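PDB 1UN8: dihydroxyacetone kinase from Citrobacter freundii, which catalyses the ATP-dependent phosphorylation of dihydroxyacetone to dihydroxyacetone phosphate, with magnesium or calcium as cofactor. Local coordinates for residues A396-S401 and G421-V426; L106-Y111 and L116-A121. One frame throughout, in Å; residues are numbered along the deposited sequence.

Interaction 1 of 2, residues A396-S401 and G421-V426; sequences AREIAS and GERLTV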
ATOM      1  N   ALA A 396     -34.108  33.048 -10.943  1.00 57.84           N
ATOM      2  CA  ALA A 396     -35.217  33.987 -10.954  1.00 57.51           C
ATOM      3  C   ALA A 396     -36.103  33.729 -12.169  1.00 58.55           C
ATOM      4  O   ALA A 396     -37.303  33.497 -12.028  1.00 57.62           O
ATOM      5  CB  ALA A 396     -34.698  35.408 -10.978  1.00 58.06           C
ATOM      6  N   ARG A 397     -35.503  33.749 -13.358  1.00 59.32           N
ATOM      7  CA  ARG A 397     -36.247  33.534 -14.597  1.00 60.26           C
ATOM      8  C   ARG A 397     -36.973  32.197 -14.650  1.00 60.01           C
ATOM      9  O   ARG A 397     -38.055  32.095 -15.227  1.00 58.87           O
ATOM     10  CB  ARG A 397     -35.308  33.690 -15.797  1.00 60.81           C
ATOM     11  CG  ARG A 397     -34.860  35.128 -15.981  1.00 63.16           C
ATOM     12  CD  ARG A 397     -33.547  35.262 -16.737  1.00 65.51           C
ATOM     13  NE  ARG A 397     -33.043  36.631 -16.636  1.00 67.17           N
ATOM     14  CZ  ARG A 397     -31.804  37.002 -16.950  1.00 69.13           C
ATOM     15  NH1 ARG A 397     -30.931  36.101 -17.393  1.00 69.40           N
ATOM     16  NH2 ARG A 397     -31.434  38.273 -16.805  1.00 69.00           N
ATOM     17  N   GLU A 398     -36.389  31.172 -14.040  1.00 60.87           N
ATOM     18  CA  GLU A 398     -37.012  29.853 -14.028  1.00 60.63           C
ATOM     19  C   GLU A 398     -38.308  29.927 -13.244  1.00 60.39           C
ATOM     20  O   GLU A 398     -39.324  29.366 -13.655  1.00 61.32           O
ATOM     21  CB  GLU A 398     -36.074  28.821 -13.393  1.00 61.42           C
ATOM     22  CG  GLU A 398     -36.637  27.395 -13.306  1.00 63.21           C
ATOM     23  CD  GLU A 398     -37.188  26.873 -14.634  1.00 63.90           C
ATOM     24  OE1 GLU A 398     -36.629  27.212 -15.704  1.00 63.73           O
ATOM     25  OE2 GLU A 398     -38.180  26.106 -14.600  1.00 63.96           O
ATOM     26  N   ILE A 399     -38.283  30.621 -12.112  1.00 59.64           N
ATOM     27  CA  ILE A 399     -39.489  30.743 -11.303  1.00 59.04           C
ATOM     28  C   ILE A 399     -40.445  31.763 -11.921  1.00 59.42           C
ATOM     29  O   ILE A 399     -41.658  31.662 -11.754  1.00 59.38           O
ATOM     30  CB  ILE A 399     -39.158  31.162  -9.856  1.00 57.27           C
ATOM     31  CG1 ILE A 399     -38.148  30.188  -9.256  1.00 55.22           C
ATOM     32  CG2 ILE A 399     -40.426  31.169  -9.014  1.00 55.79           C
ATOM     33  CD1 ILE A 399     -38.650  28.787  -9.154  1.00 53.33           C
ATOM     34  N   ALA A 400     -39.886  32.740 -12.635  1.00 60.54           N
ATOM     35  CA  ALA A 400     -40.685  33.773 -13.295  1.00 61.49           C
ATOM     36  C   ALA A 400     -41.460  33.120 -14.429  1.00 62.05           C
ATOM     37  O   ALA A 400     -42.654  33.371 -14.615  1.00 61.15           O
ATOM     38  CB  ALA A 400     -39.778  34.861 -13.851  1.00 61.65           C
ATOM     39  N   SER A 401     -40.757  32.288 -15.192  1.00 63.27           N
ATOM     40  CA  SER A 401     -41.354  31.571 -16.306  1.00 63.67           C
ATOM     41  C   SER A 401     -42.548  30.786 -15.771  1.00 63.68           C
ATOM     42  O   SER A 401     -43.684  30.999 -16.195  1.00 63.95           O
ATOM     43  CB  SER A 401     -40.331  30.616 -16.923  1.00 64.03           C
ATOM     44  OG  SER A 401     -40.896  29.917 -18.017  1.00 65.98           O
ATOM     45  N   GLY A 421     -37.627  25.009  -4.274  1.00 52.09           N
ATOM     46  CA  GLY A 421     -36.491  24.281  -3.747  1.00 54.04           C
ATOM     47  C   GLY A 421     -36.049  23.176  -4.683  1.00 55.10           C
ATOM     48  O   GLY A 421     -34.857  22.890  -4.824  1.00 55.47           O
ATOM     49  N   GLU A 422     -37.020  22.559  -5.340  1.00 55.72           N
ATOM     50  CA  GLU A 422     -36.727  21.480  -6.259  1.00 56.42           C
ATOM     51  C   GLU A 422     -36.167  21.984  -7.580  1.00 55.25           C
ATOM     52  O   GLU A 422     -35.263  21.383  -8.146  1.00 55.38           O
ATOM     53  CB  GLU A 422     -37.994  20.676  -6.531  1.00 58.75           C
ATOM     54  CG  GLU A 422     -37.773  19.425  -7.369  1.00 62.15           C
ATOM     55  CD  GLU A 422     -39.073  18.860  -7.925  1.00 64.68           C
ATOM     56  OE1 GLU A 422     -39.630  19.452  -8.882  1.00 64.61           O
ATOM     57  OE2 GLU A 422     -39.539  17.824  -7.397  1.00 66.02           O
ATOM     58  N   ARG A 423     -36.688  23.102  -8.059  1.00 55.23           N
ATOM     59  CA  ARG A 423     -36.262  23.639  -9.341  1.00 56.32           C
ATOM     60  C   ARG A 423     -34.969  24.464  -9.412  1.00 55.45           C
ATOM     61  O   ARG A 423     -34.305  24.476 -10.444  1.00 56.36           O
ATOM     62  CB  ARG A 423     -37.412  24.456  -9.937  1.00 58.51           C
ATOM     63  CG  ARG A 423     -38.692  23.666 -10.195  1.00 61.61           C
ATOM     64  CD  ARG A 423     -38.943  23.490 -11.687  1.00 65.39           C
ATOM     65  NE  ARG A 423     -38.054  22.493 -12.278  1.00 68.87           N
ATOM     66  CZ  ARG A 423     -37.549  22.573 -13.507  1.00 70.69           C
ATOM     67  NH1 ARG A 423     -37.840  23.612 -14.284  1.00 71.53           N
ATOM     68  NH2 ARG A 423     -36.754  21.611 -13.961  1.00 71.06           N
ATOM     69  N   LEU A 424     -34.598  25.144  -8.334  1.00 54.98           N
ATOM     70  CA  LEU A 424     -33.404  25.983  -8.368  1.00 53.76           C
ATOM     71  C   LEU A 424     -32.097  25.297  -8.766  1.00 54.12           C
ATOM     72  O   LEU A 424     -31.438  25.749  -9.700  1.00 54.26           O
ATOM     73  CB  LEU A 424     -33.239  26.718  -7.032  1.00 52.33           C
ATOM     74  CG  LEU A 424     -34.337  27.748  -6.715  1.00 51.04           C
ATOM     75  CD1 LEU A 424     -33.971  28.543  -5.468  1.00 48.62           C
ATOM     76  CD2 LEU A 424     -34.522  28.687  -7.903  1.00 48.89           C
ATOM     77  N   THR A 425     -31.717  24.220  -8.084  1.00 54.69           N
ATOM     78  CA  THR A 425     -30.466  23.524  -8.411  1.00 56.09           C
ATOM     79  C   THR A 425     -30.407  23.047  -9.855  1.00 57.58           C
ATOM     80  O   THR A 425     -29.321  22.893 -10.427  1.00 59.61           O
ATOM     81  CB  THR A 425     -30.235  22.292  -7.529  1.00 54.23           C
ATOM     82  OG1 THR A 425     -31.441  21.527  -7.461  1.00 53.32           O
ATOM     83  CG2 THR A 425     -29.800  22.699  -6.142  1.00 55.69           C
ATOM     84  N   VAL A 426     -31.570  22.801 -10.446  1.00 57.68           N
ATOM     85  CA  VAL A 426     -31.613  22.340 -11.824  1.00 58.33           C
ATOM     86  C   VAL A 426     -31.201  23.449 -12.781  1.00 59.21           C
ATOM     87  O   VAL A 426     -30.570  23.198 -13.806  1.00 59.77           O
ATOM     88  CB  VAL A 426     -33.029  21.854 -12.199  1.00 59.72           C
ATOM     89  CG1 VAL A 426     -33.095  21.493 -13.684  1.00 58.26           C
ATOM     90  CG2 VAL A 426     -33.398  20.657 -11.340  1.00 58.34           C
TER
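In the eight-helix barrel of the C-terminal domain, Glu-398 and Ile-399 of helix 388-404 meet Arg-423 and Leu-424 of helix 413-427. The two helices follow one another in the chain. Their closest CA atoms within 396-401 and 421-426, those of Glu-398 and Leu-424, are 7.7 Å apart.

The polar half is a salt bridge. Glu-398 OE2 lies 2.5 Å from Arg-423 NH1, a distance short enough to be read with caution. OE2 sits at the edge of the guanidinium, near its plane. The carboxylate itself is turned 83° against that plane. Glu-398 OE1 stays 4.1 Å from Arg-423 NH1, so the carboxylate engages through OE2 and the groups do not pair side by side. The N-H points poorly at OE2, at 118°, and the hydrogen bond is weak. The glutamate chain starts with CG anti to the backbone N (chi1 179°), and its bend at chi2 then places OE2 at NH1.

The apolar half is buried. Ile-399 CG1 meets Leu-424 CD2 at 4.2 Å, and the two side chains cross at about a right angle. It is a single apolar touch. Ile-399 also meets the bound phospholipid, and Leu-424 packs on Met-436 and Phe-440 of the next helix, 430-448.

The charged pair, in contrast, is partly exposed. One short, poorly directed bond joins its two groups, so the pair probably holds by charge attraction more than by directed hydrogen bonding.

Interaction 2 of 2, residues L106-Y111 and L116-A121; sequences LIVKNY and LNFGLA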
ATOM      1  N   LEU A 106      15.596 -24.616   3.729  1.00 41.50           N
ATOM      2  CA  LEU A 106      15.868 -23.217   3.409  1.00 39.79           C
ATOM      3  C   LEU A 106      15.102 -22.925   2.104  1.00 41.72           C
ATOM      4  O   LEU A 106      15.248 -23.652   1.117  1.00 41.91           O
ATOM      5  CB  LEU A 106      17.367 -22.987   3.192  1.00 35.77           C
ATOM      6  CG  LEU A 106      18.338 -23.315   4.334  1.00 35.94           C
ATOM      7  CD1 LEU A 106      19.768 -23.027   3.882  1.00 32.81           C
ATOM      8  CD2 LEU A 106      17.994 -22.520   5.585  1.00 31.79           C
ATOM      9  N   ILE A 107      14.253 -21.900   2.109  1.00 40.61           N
ATOM     10  CA  ILE A 107      13.520 -21.524   0.910  1.00 40.50           C
ATOM     11  C   ILE A 107      14.190 -20.233   0.413  1.00 42.18           C
ATOM     12  O   ILE A 107      14.091 -19.171   1.057  1.00 42.02           O
ATOM     13  CB  ILE A 107      12.041 -21.256   1.213  1.00 42.28           C
ATOM     14  CG1 ILE A 107      11.410 -22.505   1.853  1.00 41.52           C
ATOM     15  CG2 ILE A 107      11.307 -20.854  -0.094  1.00 40.30           C
ATOM     16  CD1 ILE A 107      10.242 -23.082   1.104  1.00 41.02           C
ATOM     17  N   VAL A 108      14.871 -20.318  -0.727  1.00 42.02           N
ATOM     18  CA  VAL A 108      15.585 -19.166  -1.267  1.00 42.26           C
ATOM     19  C   VAL A 108      15.118 -18.656  -2.632  1.00 41.28           C
ATOM     20  O   VAL A 108      14.985 -19.429  -3.578  1.00 40.82           O
ATOM     21  CB  VAL A 108      17.087 -19.479  -1.364  1.00 43.86           C
ATOM     22  CG1 VAL A 108      17.843 -18.294  -1.933  1.00 44.66           C
ATOM     23  CG2 VAL A 108      17.614 -19.828   0.013  1.00 47.57           C
ATOM     24  N   LYS A 109      14.888 -17.345  -2.726  1.00 41.23           N
ATOM     25  CA  LYS A 109      14.473 -16.727  -3.989  1.00 39.38           C
ATOM     26  C   LYS A 109      15.692 -16.772  -4.912  1.00 38.75           C
ATOM     27  O   LYS A 109      16.823 -16.629  -4.455  1.00 37.62           O
ATOM     28  CB  LYS A 109      13.998 -15.284  -3.755  1.00 38.48           C
ATOM     29  CG  LYS A 109      12.724 -15.195  -2.912  1.00 36.28           C
ATOM     30  CD  LYS A 109      12.113 -13.784  -2.888  1.00 37.90           C
ATOM     31  CE  LYS A 109      13.081 -12.726  -2.366  1.00 37.05           C
ATOM     32  NZ  LYS A 109      13.656 -13.055  -1.039  1.00 37.22           N
ATOM     33  N   ASN A 110      15.467 -16.987  -6.202  1.00 39.26           N
ATOM     34  CA  ASN A 110      16.574 -17.108  -7.149  1.00 39.68           C
ATOM     35  C   ASN A 110      17.420 -15.858  -7.388  1.00 39.14           C
ATOM     36  O   ASN A 110      17.147 -15.076  -8.289  1.00 40.79           O
ATOM     37  CB  ASN A 110      16.052 -17.624  -8.492  1.00 40.81           C
ATOM     38  CG  ASN A 110      17.097 -18.417  -9.259  1.00 41.94           C
ATOM     39  OD1 ASN A 110      18.274 -18.421  -8.898  1.00 42.90           O
ATOM     40  ND2 ASN A 110      16.667 -19.094 -10.327  1.00 41.19           N
ATOM     41  N   TYR A 111      18.443 -15.676  -6.567  1.00 39.01           N
ATOM     42  CA  TYR A 111      19.369 -14.558  -6.707  1.00 39.67           C
ATOM     43  C   TYR A 111      20.722 -15.053  -6.202  1.00 41.54           C
ATOM     44  O   TYR A 111      20.807 -15.649  -5.125  1.00 41.49           O
ATOM     45  CB  TYR A 111      18.820 -13.315  -6.003  1.00 38.75           C
ATOM     46  CG  TYR A 111      17.460 -12.880  -6.503  1.00 37.30           C
ATOM     47  CD1 TYR A 111      16.310 -13.179  -5.784  1.00 35.69           C
ATOM     48  CD2 TYR A 111      17.324 -12.173  -7.687  1.00 34.21           C
ATOM     49  CE1 TYR A 111      15.063 -12.784  -6.233  1.00 35.63           C
ATOM     50  CE2 TYR A 111      16.083 -11.773  -8.144  1.00 32.57           C
ATOM     51  CZ  TYR A 111      14.956 -12.082  -7.414  1.00 32.75           C
ATOM     52  OH  TYR A 111      13.719 -11.685  -7.866  1.00 31.45           O
ATOM     53  N   LEU A 116      24.322 -18.204  -2.911  1.00 44.37           N
ATOM     54  CA  LEU A 116      25.669 -18.415  -2.418  1.00 43.61           C
ATOM     55  C   LEU A 116      25.771 -18.310  -0.897  1.00 43.30           C
ATOM     56  O   LEU A 116      26.473 -19.094  -0.267  1.00 43.80           O
ATOM     57  CB  LEU A 116      26.634 -17.420  -3.064  1.00 41.15           C
ATOM     58  CG  LEU A 116      26.793 -17.530  -4.578  1.00 41.93           C
ATOM     59  CD1 LEU A 116      27.880 -16.577  -5.038  1.00 41.34           C
ATOM     60  CD2 LEU A 116      27.149 -18.957  -4.968  1.00 39.78           C
ATOM     61  N   ASN A 117      25.078 -17.350  -0.297  1.00 43.13           N
ATOM     62  CA  ASN A 117      25.179 -17.198   1.147  1.00 42.53           C
ATOM     63  C   ASN A 117      24.399 -18.213   1.949  1.00 42.59           C
ATOM     64  O   ASN A 117      24.896 -18.701   2.957  1.00 42.91           O
ATOM     65  CB  ASN A 117      24.806 -15.785   1.573  1.00 41.18           C
ATOM     66  CG  ASN A 117      25.969 -14.831   1.438  1.00 42.04           C
ATOM     67  OD1 ASN A 117      26.989 -15.151   0.817  1.00 43.44           O
ATOM     68  ND2 ASN A 117      25.824 -13.645   2.021  1.00 38.58           N
ATOM     69  N   PHE A 118      23.183 -18.534   1.527  1.00 42.77           N
ATOM     70  CA  PHE A 118      22.422 -19.540   2.248  1.00 43.62           C
ATOM     71  C   PHE A 118      23.112 -20.873   1.967  1.00 44.67           C
ATOM     72  O   PHE A 118      23.126 -21.761   2.812  1.00 45.97           O
ATOM     73  CB  PHE A 118      20.972 -19.607   1.762  1.00 43.33           C
ATOM     74  CG  PHE A 118      20.081 -18.538   2.322  1.00 43.85           C
ATOM     75  CD1 PHE A 118      20.162 -17.230   1.867  1.00 44.95           C
ATOM     76  CD2 PHE A 118      19.144 -18.849   3.299  1.00 45.11           C
ATOM     77  CE1 PHE A 118      19.321 -16.245   2.377  1.00 44.15           C
ATOM     78  CE2 PHE A 118      18.299 -17.873   3.817  1.00 44.58           C
ATOM     79  CZ  PHE A 118      18.386 -16.570   3.357  1.00 45.17           C
ATOM     80  N   GLY A 119      23.689 -20.999   0.775  1.00 44.49           N
ATOM     81  CA  GLY A 119      24.369 -22.222   0.394  1.00 45.77           C
ATOM     82  C   GLY A 119      25.583 -22.536   1.256  1.00 46.44           C
ATOM     83  O   GLY A 119      25.684 -23.631   1.809  1.00 46.92           O
ATOM     84  N   LEU A 120      26.519 -21.599   1.370  1.00 46.11           N
ATOM     85  CA  LEU A 120      27.681 -21.855   2.203  1.00 46.93           C
ATOM     86  C   LEU A 120      27.190 -22.126   3.627  1.00 48.17           C
ATOM     87  O   LEU A 120      27.783 -22.921   4.355  1.00 48.57           O
ATOM     88  CB  LEU A 120      28.637 -20.663   2.198  1.00 44.56           C
ATOM     89  CG  LEU A 120      29.888 -20.821   3.074  1.00 44.78           C
ATOM     90  CD1 LEU A 120      30.507 -22.200   2.883  1.00 43.61           C
ATOM     91  CD2 LEU A 120      30.895 -19.730   2.717  1.00 42.97           C
ATOM     92  N   ALA A 121      26.093 -21.479   4.010  1.00 47.27           N
ATOM     93  CA  ALA A 121      25.529 -21.672   5.340  1.00 49.00           C
ATOM     94  C   ALA A 121      25.058 -23.115   5.526  1.00 48.78           C
ATOM     95  O   ALA A 121      25.354 -23.743   6.536  1.00 49.36           O
ATOM     96  CB  ALA A 121      24.361 -20.709   5.570  1.00 48.62           C
TER
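Leu-106 and Val-108 of strand 104-109 pack on Phe-118 of helix 112-127. Strand and helix are the first two elements of a beta-alpha-beta unit that ends with strand 132-137. The unit belongs to the DhaK part of the protein, where the substrate binds. All three touching residues are buried.

The main interaction is a CH-pi contact. Val-108 CG2 stands over one face of the Phe-118 ring, 4.0 Å from its centroid and 26° off the ring normal. The methyl is displaced toward the rim. CG2 reaches the ring from beside the backbone N of Val-108, while CG1 takes the place anti to that N (chi1 180°).

The second interaction is van der Waals packing. Leu-106 CD1 approaches the ring near its plane, at the edge. Leu-106 CD1 is 4.2 Å from Phe-118 CB and 3.7 Å from Phe-118 O, so it touches the backbone carbonyl as well as the side chain. Val-108 thus takes one face of the ring and Leu-106 comes in at its edge. Phe-118 and Leu-106 also touch helix 88-98, at Val-91 and Ile-95 respectively.

The end of the strand leads into the substrate site. Asn-110 is the centre of an inverse gamma turn, and Tyr-111 takes the N-cap position of helix 112-127. Substrate-binding Lys-109 has its NZ hydrogen-bonded to His-65, and the Tyr-111 ring meets the active-site His-220 edge-to-face. The packing borders this site: the side chain of Val-108 is close to that of Asp-114, another substrate-binding residue.

On the ring itself, Val-108 CG2 comes nearest to CG of Phe-118, at 3.6 Å, with CD2 next at 3.8 Å.

The two interactions lie in different domains, with centres about 75 Å apart and nearest atoms about 55 Å apart. They share no helix or strand. Interaction 2 is a core contact between a strand and the helix that follows it, made by apolar side chains, with one backbone carbonyl also touched. Interaction 1 joins two helices, is partly buried, and sets a charged pair beside its apolar touch. One borders a lipid pocket, the other a substrate site. The dimer brings their elements together across subunits: Thr-425 packs on Leu-120 of the second subunit, so helix 413-427 of one chain meets helix 112-127 of the other.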